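Local atomic coordinates of MaoC-like dehydratase (PDB entry 3EXZ), a protein that probably catalyses reversible hydration of an enoyl thioester, the reverse being dehydration of a hydroxyacyl thioester, as many hotdog-fold MaoC-like enzymes do, though its own substrate is not established. Residues Ala25-Ala30 / Gly51-Ser56; Ala62-Leu67 / Leu98-Thr103; Leu75-Ile80 / Val141-Pro146; Ala82-Ser87 / Gln134-Lys139; Thr103-Thr108 / Ile118-Ser123. All blocks are in the same frame, centred on the assembly; numbering follows the deposited sequence.

Contact 1 of 5, residues Ala25-Ala30 / Gly51-Ser56; sequences AIKAFA and GGLAAS
Ile26 meets Ala54 and Ala55 with both of its branches: chi1 of -70° puts CG2 anti to the backbone N and CG1 anti to the carbonyl carbon. CG2 lies 3.6 Å from Ala54 O and comes almost as near to Ala55 CA, while CG1 packs on the methyl of the same alanine, Ile26 CG1 to Ala55 CB measuring 3.9 Å. A chi2 of 177° places Ile26 CD1 4.0 Å from the same Ala55 CB. Leu53 CD1 is at 4.2 Å from Ile26 CG2 and equally far from Lys27 CE, the extended lysine crossing the leucine at about a right angle before its NZ forms a salt bridge with Glu42. Helix 23-33 and the non-regular run 51-56 belong to the helical part that flanks the sheet in this MaoC-like hotdog domain; the run leads directly into the central helix 57-72. Ser56 is the N-cap of that helix, its OG bonding Trp58 N and also Asp34. An alanine in place of Ile26 would probably open a gap over Ala54 and Ala55, since CG1, CG2 and CD1 supply the side-chain packing there. Polar groups are joined through one water, which donates to Ile26 O at 3.1 Å and accepts from Ser56 N at 2.9 Å; in this way a helix carbonyl and a loop amide are linked without touching. Further along, the Phe29 ring passes Ser56 OG obliquely, with CE2 at 4.4 Å from it, stacks with His59 and packs on Phe29 of the second subunit.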
# COMPACT_ATOMS: atom_id res chain seq x y z
N ALA A 25 8.51 13.88 -8.63
CA ALA A 25 8.17 13.19 -7.39
C ALA A 25 7.76 11.74 -7.72
O ALA A 25 8.01 10.83 -6.94
CB ALA A 25 7.03 13.93 -6.67
N ILE A 26 7.14 11.55 -8.88
CA ILE A 26 6.77 10.21 -9.31
C ILE A 26 8.07 9.40 -9.53
O ILE A 26 8.20 8.28 -9.03
CB ILE A 26 5.94 10.28 -10.61
CG1 ILE A 26 4.57 10.88 -10.29
CG2 ILE A 26 5.83 8.90 -11.24
CD1 ILE A 26 3.65 11.09 -11.49
N LYS A 27 9.04 9.99 -10.24
CA LYS A 27 10.32 9.32 -10.53
C LYS A 27 11.17 9.10 -9.28
O LYS A 27 11.83 8.06 -9.13
CB LYS A 27 11.09 10.12 -11.57
CG LYS A 27 10.33 10.30 -12.87
CD LYS A 27 11.10 11.11 -13.88
CE LYS A 27 10.34 11.21 -15.19
NZ LYS A 27 10.92 12.22 -16.11
N ALA A 28 11.18 10.10 -8.39
CA ALA A 28 11.92 9.98 -7.13
C ALA A 28 11.35 8.79 -6.32
O ALA A 28 12.11 7.92 -5.89
CB ALA A 28 11.81 11.29 -6.33
N PHE A 29 10.04 8.74 -6.11
CA PHE A 29 9.48 7.61 -5.37
C PHE A 29 9.67 6.27 -6.12
O PHE A 29 10.07 5.27 -5.54
CB PHE A 29 7.99 7.79 -5.11
CG PHE A 29 7.38 6.73 -4.24
CD1 PHE A 29 7.22 6.93 -2.88
CD2 PHE A 29 7.00 5.50 -4.79
CE1 PHE A 29 6.63 5.95 -2.07
CE2 PHE A 29 6.41 4.52 -3.99
CZ PHE A 29 6.24 4.73 -2.63
N ALA A 30 9.37 6.26 -7.42
CA ALA A 30 9.51 5.04 -8.22
C ALA A 30 10.95 4.53 -8.20
O ALA A 30 11.20 3.35 -7.96
CB ALA A 30 9.04 5.31 -9.66
N GLY A 51 0.36 3.96 -21.10
CA GLY A 51 0.46 4.90 -22.20
C GLY A 51 0.75 6.30 -21.68
O GLY A 51 -0.07 7.21 -21.85
N GLY A 52 1.92 6.48 -21.05
CA GLY A 52 2.29 7.76 -20.48
C GLY A 52 2.70 7.60 -19.01
O GLY A 52 2.34 6.62 -18.36
N LEU A 53 3.47 8.55 -18.50
CA LEU A 53 3.91 8.48 -17.12
C LEU A 53 2.73 8.29 -16.17
O LEU A 53 1.71 8.97 -16.29
CB LEU A 53 4.66 9.76 -16.71
CG LEU A 53 6.08 9.67 -16.10
CD1 LEU A 53 6.22 10.70 -14.98
CD2 LEU A 53 6.37 8.26 -15.58
N ALA A 54 2.86 7.33 -15.26
CA ALA A 54 1.85 7.13 -14.24
C ALA A 54 2.63 6.91 -12.94
O ALA A 54 3.79 6.49 -12.96
CB ALA A 54 0.96 5.94 -14.54
N ALA A 55 2.01 7.24 -11.82
CA ALA A 55 2.66 7.04 -10.54
C ALA A 55 2.45 5.59 -10.11
O ALA A 55 1.50 4.92 -10.54
CB ALA A 55 2.07 8.00 -9.49
N SER A 56 3.37 5.08 -9.30
CA SER A 56 3.24 3.74 -8.75
C SER A 56 1.97 3.74 -7.86
O SER A 56 1.68 4.72 -7.16
CB SER A 56 4.45 3.44 -7.87
OG SER A 56 4.25 2.28 -7.08
O HOH W 1 5.53 6.85 -8.45

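Contact 2 of 5, residues Ala62-Leu67 / Leu98-Thr103; sequences AITMRL and LHVETT
Leu67 and Val100 make the closest meeting between helix 57-72 and strand 97-109, the central helix of the hotdog fold lying on the concave side of its curved antiparallel sheet. The two short segments run at 66° to each other with axes 8.4 Å apart, and the contact between them is apolar. Leu67 carries its CG anti to the carbonyl carbon (chi1 -64°), and the side chain meets the valine at a slant. Its CD1 reaches Val100 CG2 at 3.7 Å, and Leu67 CB is only a little farther from the same methyl. Val100 CG2 therefore takes two neighbours from the helix, because Thr64 CG2 also approaches it, at 4.1 Å, the threonine and valine crossing at about a right angle. Thr64 turns its OG1 to other partners, Thr60 O in its own helix and Thr125 OG1 in strand 116-126. Leu67 CD1 also covers the strand backbone, 4.0 Å from Leu98 O. One turn back along the helix, Ile63 CG2 touches Leu98 CD1 at 4.3 Å; Phe33 of the second subunit packs on Ile63. His99 points away from the helix, to the sheet's other face, where its NE2 donates a nearly straight bond to Glu101 OE2 at 3.1 Å, in the plane of the imidazole but 36° out of the carboxylate plane.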
# COMPACT_ATOMS: atom_id res chain seq x y z
N ALA A 62 0.87 5.81 -0.52
CA ALA A 62 1.66 6.58 0.47
C ALA A 62 1.15 8.02 0.62
O ALA A 62 1.03 8.52 1.74
CB ALA A 62 3.15 6.58 0.08
N ILE A 63 0.88 8.68 -0.50
CA ILE A 63 0.33 10.04 -0.53
C ILE A 63 -1.06 10.01 0.15
O ILE A 63 -1.43 10.94 0.87
CB ILE A 63 0.16 10.53 -1.99
CG1 ILE A 63 1.53 10.85 -2.58
CG2 ILE A 63 -0.74 11.76 -2.06
CD1 ILE A 63 1.50 11.15 -4.07
N THR A 64 -1.81 8.94 -0.07
CA THR A 64 -3.12 8.82 0.56
C THR A 64 -2.97 8.78 2.07
O THR A 64 -3.71 9.45 2.79
CB THR A 64 -3.88 7.57 0.07
OG1 THR A 64 -4.26 7.76 -1.30
CG2 THR A 64 -5.13 7.32 0.91
N MSE A 65 -2.00 8.01 2.58
CA MSE A 65 -1.81 7.94 4.02
C MSE A 65 -1.43 9.31 4.59
O MSE A 65 -1.95 9.72 5.62
CB MSE A 65 -0.74 6.91 4.40
CG MSE A 65 -0.62 6.72 5.90
SE MSE A 65 -2.31 6.17 6.71
CE MSE A 65 -2.94 7.83 7.44
N ARG A 66 -0.51 10.02 3.92
CA ARG A 66 -0.11 11.36 4.37
C ARG A 66 -1.34 12.28 4.47
O ARG A 66 -1.53 12.95 5.48
CB ARG A 66 0.90 11.97 3.39
CG ARG A 66 1.15 13.47 3.63
CD ARG A 66 2.21 14.01 2.66
NE ARG A 66 2.60 15.40 2.93
CZ ARG A 66 1.91 16.48 2.55
NH1 ARG A 66 0.78 16.35 1.87
NH2 ARG A 66 2.38 17.69 2.84
N LEU A 67 -2.18 12.31 3.44
CA LEU A 67 -3.38 13.14 3.46
C LEU A 67 -4.32 12.72 4.58
O LEU A 67 -4.95 13.56 5.23
CB LEU A 67 -4.14 13.03 2.14
CG LEU A 67 -3.38 13.57 0.92
CD1 LEU A 67 -4.22 13.40 -0.34
CD2 LEU A 67 -3.03 15.03 1.17
N LEU A 98 -4.81 15.58 -6.05
CA LEU A 98 -5.47 14.54 -5.30
C LEU A 98 -5.96 15.01 -3.93
O LEU A 98 -5.34 15.86 -3.28
CB LEU A 98 -4.52 13.35 -5.05
CG LEU A 98 -3.76 12.77 -6.25
CD1 LEU A 98 -2.91 11.58 -5.81
CD2 LEU A 98 -4.74 12.37 -7.34
N HIS A 99 -7.10 14.46 -3.53
CA HIS A 99 -7.62 14.69 -2.19
C HIS A 99 -8.35 13.40 -1.85
O HIS A 99 -8.73 12.63 -2.74
CB HIS A 99 -8.56 15.89 -2.11
CG HIS A 99 -9.90 15.64 -2.70
ND1 HIS A 99 -10.11 15.57 -4.05
CD2 HIS A 99 -11.09 15.38 -2.11
CE1 HIS A 99 -11.38 15.29 -4.28
NE2 HIS A 99 -12.00 15.17 -3.12
N VAL A 100 -8.53 13.13 -0.56
CA VAL A 100 -9.20 11.90 -0.18
C VAL A 100 -10.54 12.12 0.50
O VAL A 100 -10.69 13.03 1.32
CB VAL A 100 -8.31 11.07 0.78
CG1 VAL A 100 -8.92 9.67 0.99
CG2 VAL A 100 -6.89 10.97 0.23
N GLU A 101 -11.52 11.30 0.10
CA GLU A 101 -12.86 11.33 0.71
C GLU A 101 -13.09 10.00 1.46
O GLU A 101 -13.20 8.94 0.85
CB GLU A 101 -13.94 11.55 -0.36
CG GLU A 101 -14.08 13.01 -0.77
CD GLU A 101 -15.04 13.21 -1.93
OE1 GLU A 101 -15.88 12.31 -2.17
OE2 GLU A 101 -14.95 14.27 -2.59
N THR A 102 -13.17 10.07 2.79
CA THR A 102 -13.33 8.86 3.60
C THR A 102 -14.72 8.70 4.22
O THR A 102 -15.29 9.66 4.74
CB THR A 102 -12.24 8.82 4.72
OG1 THR A 102 -10.95 9.01 4.13
CG2 THR A 102 -12.25 7.48 5.46
N THR A 103 -15.26 7.49 4.15
CA THR A 103 -16.57 7.20 4.72
C THR A 103 -16.49 6.03 5.71
O THR A 103 -15.85 5.01 5.41
CB THR A 103 -17.61 6.79 3.64
OG1 THR A 103 -17.69 7.81 2.63
CG2 THR A 103 -19.01 6.59 4.26

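Contact 3 of 5, residues Leu75-Ile80 / Val141-Pro146; sequences LAQGII and VVFRRP
A type I turn, Leu75 to Gly78, links the central helix to strand 81-87 and lies against the C-terminal end of strand 132-143, where Gln77 meets Phe143 and Pro146 and Leu75 meets Val142. The turn closes through Gly78 N and Leu75 O, and Gly78, at positive phi, sits where a CB would be jammed against the preceding carbonyl. Gln77 has its CG anti to the carbonyl carbon (chi1 -59°) and is extended beyond it, which carries the amide across to the other segment. There its OE1 lies 3.2 Å from Phe143 CB, near the root of the ring, and the amide plane stands nearly perpendicular to the ring plane, at 86°. The other amide atom faces the proline: Gln77 NE2 is 3.9 Å from Pro146 CG, the two side chains reaching toward each other tip to tip. Leu75 comes in from the other end of the turn and sets CD2 against Val142 CG2 at 4.2 Å. One backbone bond joins the segments: Val141 N donates to Ile80 O at 3.0 Å, nearly along the C=O axis. Beside it the apolar branches of the same pair meet loosely, Ile80 CG2 to Val141 CG2 being 4.4 Å. The second subunit packs here too, with its Phe38 on Ile80 and its Leu49 on Phe143. Such a connection, taking the chain from the buried helix back to a sheet strand beside the C-terminal strand, fits the topology of the hotdog fold.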
# COMPACT_ATOMS: atom_id res chain seq x y z
N LEU A 75 -8.20 11.31 13.50
CA LEU A 75 -8.18 10.51 14.71
C LEU A 75 -7.18 11.04 15.73
O LEU A 75 -6.01 11.23 15.40
CB LEU A 75 -7.87 9.05 14.35
CG LEU A 75 -9.01 8.03 14.12
CD1 LEU A 75 -10.34 8.70 13.80
CD2 LEU A 75 -8.58 7.09 13.01
N ALA A 76 -7.64 11.25 16.96
CA ALA A 76 -6.77 11.80 17.99
C ALA A 76 -5.59 10.92 18.36
O ALA A 76 -4.49 11.43 18.61
CB ALA A 76 -7.60 12.12 19.25
N GLN A 77 -5.81 9.61 18.37
CA GLN A 77 -4.75 8.69 18.71
C GLN A 77 -4.03 8.07 17.51
O GLN A 77 -3.29 7.09 17.65
CB GLN A 77 -5.28 7.61 19.66
CG GLN A 77 -5.86 8.17 20.95
CD GLN A 77 -6.26 7.08 21.92
OE1 GLN A 77 -7.11 6.25 21.61
NE2 GLN A 77 -5.64 7.07 23.10
N GLY A 78 -4.24 8.65 16.34
CA GLY A 78 -3.56 8.17 15.16
C GLY A 78 -4.31 7.16 14.34
O GLY A 78 -5.40 6.74 14.71
N ILE A 79 -3.72 6.74 13.23
CA ILE A 79 -4.37 5.76 12.36
C ILE A 79 -3.56 4.48 12.39
O ILE A 79 -2.41 4.44 11.96
CB ILE A 79 -4.50 6.31 10.92
CG1 ILE A 79 -5.33 7.61 10.93
CG2 ILE A 79 -5.16 5.25 10.02
CD1 ILE A 79 -5.29 8.38 9.63
N ILE A 80 -4.17 3.43 12.92
CA ILE A 80 -3.50 2.14 13.03
C ILE A 80 -4.28 1.13 12.20
O ILE A 80 -5.40 0.73 12.54
CB ILE A 80 -3.39 1.72 14.50
CG1 ILE A 80 -2.45 2.69 15.24
CG2 ILE A 80 -2.84 0.31 14.60
CD1 ILE A 80 -2.35 2.43 16.74
N VAL A 141 -8.05 0.52 13.98
CA VAL A 141 -8.30 0.26 15.39
C VAL A 141 -8.48 1.60 16.10
O VAL A 141 -7.55 2.40 16.18
CB VAL A 141 -7.12 -0.49 16.06
CG1 VAL A 141 -7.55 -0.98 17.44
CG2 VAL A 141 -6.68 -1.65 15.19
N VAL A 142 -9.68 1.83 16.60
CA VAL A 142 -9.99 3.07 17.28
C VAL A 142 -10.47 2.87 18.72
O VAL A 142 -11.45 2.18 18.98
CB VAL A 142 -11.09 3.86 16.53
CG1 VAL A 142 -11.31 5.21 17.21
CG2 VAL A 142 -10.71 4.05 15.07
N PHE A 143 -9.75 3.50 19.65
CA PHE A 143 -10.08 3.44 21.07
C PHE A 143 -10.95 4.65 21.47
O PHE A 143 -10.94 5.69 20.80
CB PHE A 143 -8.80 3.50 21.91
CG PHE A 143 -7.94 2.27 21.80
CD1 PHE A 143 -7.96 1.30 22.79
CD2 PHE A 143 -7.10 2.09 20.71
CE1 PHE A 143 -7.17 0.15 22.69
CE2 PHE A 143 -6.31 0.95 20.59
CZ PHE A 143 -6.34 -0.01 21.59
N ARG A 144 -11.72 4.51 22.54
CA ARG A 144 -12.49 5.65 23.02
C ARG A 144 -11.54 6.51 23.87
O ARG A 144 -10.47 6.05 24.28
CB ARG A 144 -13.73 5.18 23.81
CG ARG A 144 -13.56 3.97 24.68
CD ARG A 144 -14.94 3.36 24.97
NE ARG A 144 -15.95 4.39 25.19
CZ ARG A 144 -17.16 4.17 25.70
NH1 ARG A 144 -17.54 2.94 26.05
NH2 ARG A 144 -18.00 5.19 25.87
N ARG A 145 -11.90 7.78 24.07
CA ARG A 145 -11.06 8.70 24.82
C ARG A 145 -10.78 8.18 26.21
O ARG A 145 -11.68 7.73 26.92
CB ARG A 145 -11.70 10.09 24.93
CG ARG A 145 -13.11 10.11 25.49
CD ARG A 145 -14.14 10.21 24.37
NE ARG A 145 -13.77 11.26 23.42
CZ ARG A 145 -14.58 12.23 23.02
NH1 ARG A 145 -15.82 12.30 23.48
NH2 ARG A 145 -14.14 13.15 22.16
N PRO A 146 -9.50 8.20 26.61
CA PRO A 146 -9.11 7.72 27.94
C PRO A 146 -9.81 8.51 29.03
O PRO A 146 -10.32 9.60 28.78
CB PRO A 146 -7.60 7.99 27.98
CG PRO A 146 -7.19 8.01 26.55
CD PRO A 146 -8.34 8.67 25.85

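Contact 4 of 5, residues Ala82-Ser87 / Gln134-Lys139; sequences AGTELS and QRSTAK
Thr84, Leu86, Gln134, Ser136 and Ala138 form the tightly packed half of this antiparallel pair of strands, which belongs to the curved sheet of the hotdog fold, and helix 57-72 covers Leu86 and Gln134 there. Thr84 holds OG1 anti to the backbone N (chi1 -170°), and this atom meets Ser136 OG at 2.7 Å; either hydroxyl could be the donor. Ala138 CB comes to 3.6 Å from the same Thr84 OG1. Leu86 presses one methyl into the neighbouring strand: its CD1 is 3.5 Å from Ser136 CB and just as near to Gln134 CD. The extended chain of Gln134 also passes Ser87 O with its CG and reaches Thr60, Ala61 and Thr64 of the helix. An alanine at Gln134 would probably leave a gap beside Leu86 CD1 and under the helix, giving the leucine more freedom to turn. The opposite face, with Glu85, Ser87, Arg135, Thr137 and Lys139, is looser and more open to solvent. Glu85 crosses Thr137 with OE1 3.9 Å from the threonine OG1, and its carboxylate makes no contact with the guanidinium of Arg135, which instead forms a salt bridge with Asp124. Beyond strand 81-87 the sheet runs on into the second subunit, whose strand pairs with Gly83, Thr84, Leu86 and Ser87. Backbone bonds join the two strands along their length; at one end Ala82 N donates to Lys139 O at 3.0 Å, and the N-H points almost exactly at the oxygen, 179°.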
# COMPACT_ATOMS: atom_id res chain seq x y z
N ALA A 82 -5.11 -2.47 10.42
CA ALA A 82 -4.97 -3.92 10.60
C ALA A 82 -4.82 -4.50 9.18
O ALA A 82 -3.96 -5.36 8.92
CB ALA A 82 -6.19 -4.50 11.29
N GLY A 83 -5.64 -4.01 8.25
CA GLY A 83 -5.58 -4.45 6.87
C GLY A 83 -6.49 -3.62 5.99
O GLY A 83 -7.32 -2.85 6.48
N THR A 84 -6.36 -3.80 4.68
CA THR A 84 -7.18 -3.05 3.75
C THR A 84 -7.40 -3.73 2.40
O THR A 84 -6.59 -4.55 1.97
CB THR A 84 -6.54 -1.64 3.45
OG1 THR A 84 -7.46 -0.82 2.72
CG2 THR A 84 -5.26 -1.78 2.62
N GLU A 85 -8.52 -3.39 1.77
CA GLU A 85 -8.84 -3.87 0.42
C GLU A 85 -8.42 -2.68 -0.45
O GLU A 85 -8.98 -1.58 -0.33
CB GLU A 85 -10.33 -4.15 0.26
CG GLU A 85 -10.74 -4.67 -1.13
CD GLU A 85 -10.72 -3.61 -2.24
OE1 GLU A 85 -10.93 -2.40 -1.97
OE2 GLU A 85 -10.50 -4.00 -3.42
N LEU A 86 -7.47 -2.91 -1.34
CA LEU A 86 -6.91 -1.86 -2.16
C LEU A 86 -7.11 -2.06 -3.64
O LEU A 86 -6.95 -3.16 -4.15
CB LEU A 86 -5.41 -1.78 -1.83
CG LEU A 86 -4.64 -0.46 -2.00
CD1 LEU A 86 -5.43 0.70 -1.38
CD2 LEU A 86 -3.28 -0.60 -1.34
N SER A 87 -7.49 -0.99 -4.34
CA SER A 87 -7.62 -1.07 -5.78
C SER A 87 -7.27 0.29 -6.39
O SER A 87 -7.42 1.33 -5.75
CB SER A 87 -9.03 -1.50 -6.21
OG SER A 87 -10.01 -0.60 -5.77
N GLN A 134 -7.59 5.58 -6.40
CA GLN A 134 -7.37 4.55 -5.40
C GLN A 134 -8.54 4.45 -4.45
O GLN A 134 -9.13 5.46 -4.06
CB GLN A 134 -6.12 4.80 -4.54
CG GLN A 134 -5.83 3.66 -3.55
CD GLN A 134 -4.64 3.91 -2.63
OE1 GLN A 134 -4.81 4.28 -1.46
NE2 GLN A 134 -3.44 3.73 -3.17
N ARG A 135 -8.92 3.21 -4.13
CA ARG A 135 -9.94 2.99 -3.12
C ARG A 135 -9.29 2.04 -2.12
O ARG A 135 -8.73 1.00 -2.49
CB ARG A 135 -11.22 2.38 -3.67
CG ARG A 135 -12.08 1.77 -2.56
CD ARG A 135 -13.46 1.42 -3.09
NE ARG A 135 -14.22 2.62 -3.42
CZ ARG A 135 -15.51 2.62 -3.73
NH1 ARG A 135 -16.19 1.48 -3.76
NH2 ARG A 135 -16.12 3.76 -4.02
N SER A 136 -9.34 2.44 -0.86
CA SER A 136 -8.79 1.66 0.23
C SER A 136 -9.89 1.47 1.27
O SER A 136 -10.29 2.43 1.94
CB SER A 136 -7.58 2.40 0.83
OG SER A 136 -6.96 1.65 1.86
N THR A 137 -10.42 0.25 1.38
CA THR A 137 -11.44 -0.07 2.38
C THR A 137 -10.60 -0.68 3.50
O THR A 137 -10.26 -1.86 3.50
CB THR A 137 -12.46 -1.07 1.84
OG1 THR A 137 -13.07 -0.51 0.66
CG2 THR A 137 -13.55 -1.35 2.87
N ALA A 138 -10.26 0.15 4.48
CA ALA A 138 -9.41 -0.25 5.59
C ALA A 138 -10.11 -0.50 6.91
O ALA A 138 -11.16 0.06 7.17
CB ALA A 138 -8.32 0.85 5.80
N LYS A 139 -9.52 -1.38 7.72
CA LYS A 139 -10.04 -1.62 9.05
C LYS A 139 -9.02 -0.96 9.98
O LYS A 139 -7.84 -1.33 10.01
CB LYS A 139 -10.16 -3.12 9.34
CG LYS A 139 -11.24 -3.80 8.53
CD LYS A 139 -11.16 -5.31 8.68
CE LYS A 139 -12.38 -5.99 8.06
NZ LYS A 139 -13.66 -5.36 8.51

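Contact 5 of 5, residues Thr103-Thr108 / Ile118-Ser123; sequences TVLAIT and IVTCQS
Residues Thr103-Thr108 and Ile118-Ser123 pair as an antiparallel hairpin, the short segments running with 144° between their directions and their axes 4.7 Å apart at the closest, and a beta bulge at Leu105 and Ala106, both set opposite Thr120, interrupts the regular register. Leu105 N donates to Thr120 O at 2.8 Å, while Thr120 N returns a bond to Ala106 O; the extra residue shows in the near-helical psi of Leu105, -26°. On one face Val104 and Val119, each with CG1 anti to the backbone N, bring these methyls together at 3.6 Å. Ile107 lies beside Val119, pointing the same way, and its CG1 is 4.2 Å from Val119 CG1. Leu105, turned by the bulge, leans over Gln122: its CD1 packs 3.7 Å from Gln122 OE1 and also rests on the CB of that residue. Its own CB meets the methyl of Thr120, Leu105 CB to Thr120 CG2 being 4.0 Å. Water serves the polar edges. One molecule bonds Thr103 OG1 at 2.9 Å and donates to Gln122 O, and a second lies 2.8 Å from Thr120 OG1. Within the sheet, strand 116-126 continues the pairing on its other side with strand 132-143, through backbone bonds from Val119, Cys121 and Ser123 to Val140, Ala138 and Ser136. Strand 97-109 has strand 13-20 as its other neighbour, and Leu5, Leu8 and Val10 of the N-terminal segment pack on Ile107 and Val119.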
# COMPACT_ATOMS: atom_id res chain seq x y z
N THR A 103 -15.26 7.49 4.15
CA THR A 103 -16.57 7.20 4.72
C THR A 103 -16.49 6.03 5.71
O THR A 103 -15.85 5.01 5.41
CB THR A 103 -17.61 6.79 3.64
OG1 THR A 103 -17.69 7.81 2.63
CG2 THR A 103 -19.01 6.59 4.26
N VAL A 104 -17.10 6.19 6.88
CA VAL A 104 -17.15 5.12 7.89
C VAL A 104 -18.30 4.20 7.43
O VAL A 104 -19.46 4.62 7.33
CB VAL A 104 -17.47 5.67 9.30
CG1 VAL A 104 -17.46 4.53 10.31
CG2 VAL A 104 -16.44 6.73 9.68
N LEU A 105 -17.98 2.93 7.17
CA LEU A 105 -18.95 1.95 6.69
C LEU A 105 -19.49 1.08 7.80
O LEU A 105 -20.60 0.55 7.69
CB LEU A 105 -18.31 1.05 5.62
CG LEU A 105 -17.79 1.67 4.31
CD1 LEU A 105 -17.53 0.57 3.29
CD2 LEU A 105 -18.82 2.66 3.77
N ALA A 106 -18.70 0.93 8.86
CA ALA A 106 -19.09 0.11 9.99
C ALA A 106 -18.18 0.32 11.20
O ALA A 106 -17.01 0.67 11.06
CB ALA A 106 -19.06 -1.38 9.57
N ILE A 107 -18.75 0.13 12.40
CA ILE A 107 -18.02 0.22 13.66
C ILE A 107 -18.30 -1.11 14.35
O ILE A 107 -19.46 -1.49 14.55
CB ILE A 107 -18.49 1.39 14.55
CG1 ILE A 107 -18.05 2.72 13.92
CG2 ILE A 107 -17.90 1.26 15.94
CD1 ILE A 107 -19.21 3.64 13.62
N THR A 108 -17.25 -1.82 14.74
CA THR A 108 -17.40 -3.13 15.33
C THR A 108 -16.56 -3.26 16.58
O THR A 108 -15.38 -3.64 16.52
CB THR A 108 -17.01 -4.22 14.29
OG1 THR A 108 -17.86 -4.10 13.13
CG2 THR A 108 -17.16 -5.62 14.86
N ILE A 118 -13.09 -1.91 15.79
CA ILE A 118 -12.49 -1.94 14.47
C ILE A 118 -13.47 -1.15 13.59
O ILE A 118 -14.63 -1.53 13.41
CB ILE A 118 -12.31 -3.38 13.95
CG1 ILE A 118 -11.04 -3.97 14.56
CG2 ILE A 118 -12.23 -3.38 12.43
CD1 ILE A 118 -10.88 -5.45 14.31
N VAL A 119 -12.99 -0.01 13.09
CA VAL A 119 -13.79 0.87 12.25
C VAL A 119 -13.40 0.69 10.79
O VAL A 119 -12.23 0.85 10.43
CB VAL A 119 -13.57 2.37 12.64
CG1 VAL A 119 -14.49 3.27 11.82
CG2 VAL A 119 -13.83 2.56 14.14
N THR A 120 -14.38 0.34 9.97
CA THR A 120 -14.16 0.14 8.55
C THR A 120 -14.26 1.49 7.84
O THR A 120 -15.33 2.09 7.75
CB THR A 120 -15.19 -0.84 7.94
OG1 THR A 120 -15.06 -2.11 8.58
CG2 THR A 120 -14.94 -1.01 6.46
N CYS A 121 -13.13 1.97 7.33
CA CYS A 121 -13.08 3.25 6.64
C CYS A 121 -12.79 3.07 5.17
O CYS A 121 -11.79 2.44 4.80
CB CYS A 121 -12.01 4.16 7.23
SG CYS A 121 -12.20 4.45 8.99
N GLN A 122 -13.66 3.61 4.33
CA GLN A 122 -13.46 3.52 2.89
C GLN A 122 -12.96 4.86 2.37
O GLN A 122 -13.72 5.83 2.31
CB GLN A 122 -14.75 3.13 2.18
CG GLN A 122 -14.59 2.96 0.69
CD GLN A 122 -15.79 2.31 0.04
OE1 GLN A 122 -15.91 1.08 0.00
NE2 GLN A 122 -16.70 3.13 -0.46
N SER A 123 -11.69 4.91 2.01
CA SER A 123 -11.10 6.13 1.48
C SER A 123 -10.96 6.07 -0.04
O SER A 123 -10.35 5.14 -0.58
CB SER A 123 -9.72 6.37 2.09
OG SER A 123 -9.80 6.39 3.51
O HOH W 2 -15.66 7.67 0.54
O HOH W 3 -15.55 -2.46 11.32

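In the fold
From the N terminus, contact 1 closes first, tying helix 23-33 to the loop that enters the central helix, and it touches contact 2 where Phe29 meets Ala62. Contact 2 then bridges helix 57-72 to strand 97-109. Contact 3 opens after that helix and closes near the C terminus, so it crosses contact 2, as does contact 4. Contact 4 is nested in the loop of contact 3, and contact 5, the hairpin, is nested in both. Contacts 2 and 5 share Thr103, and strands 97-109, 116-126, 132-143 and 81-87 unite contacts 2 to 5 in one sheet. Contacts 1 and 3 lie on opposite sides of the chain's centre.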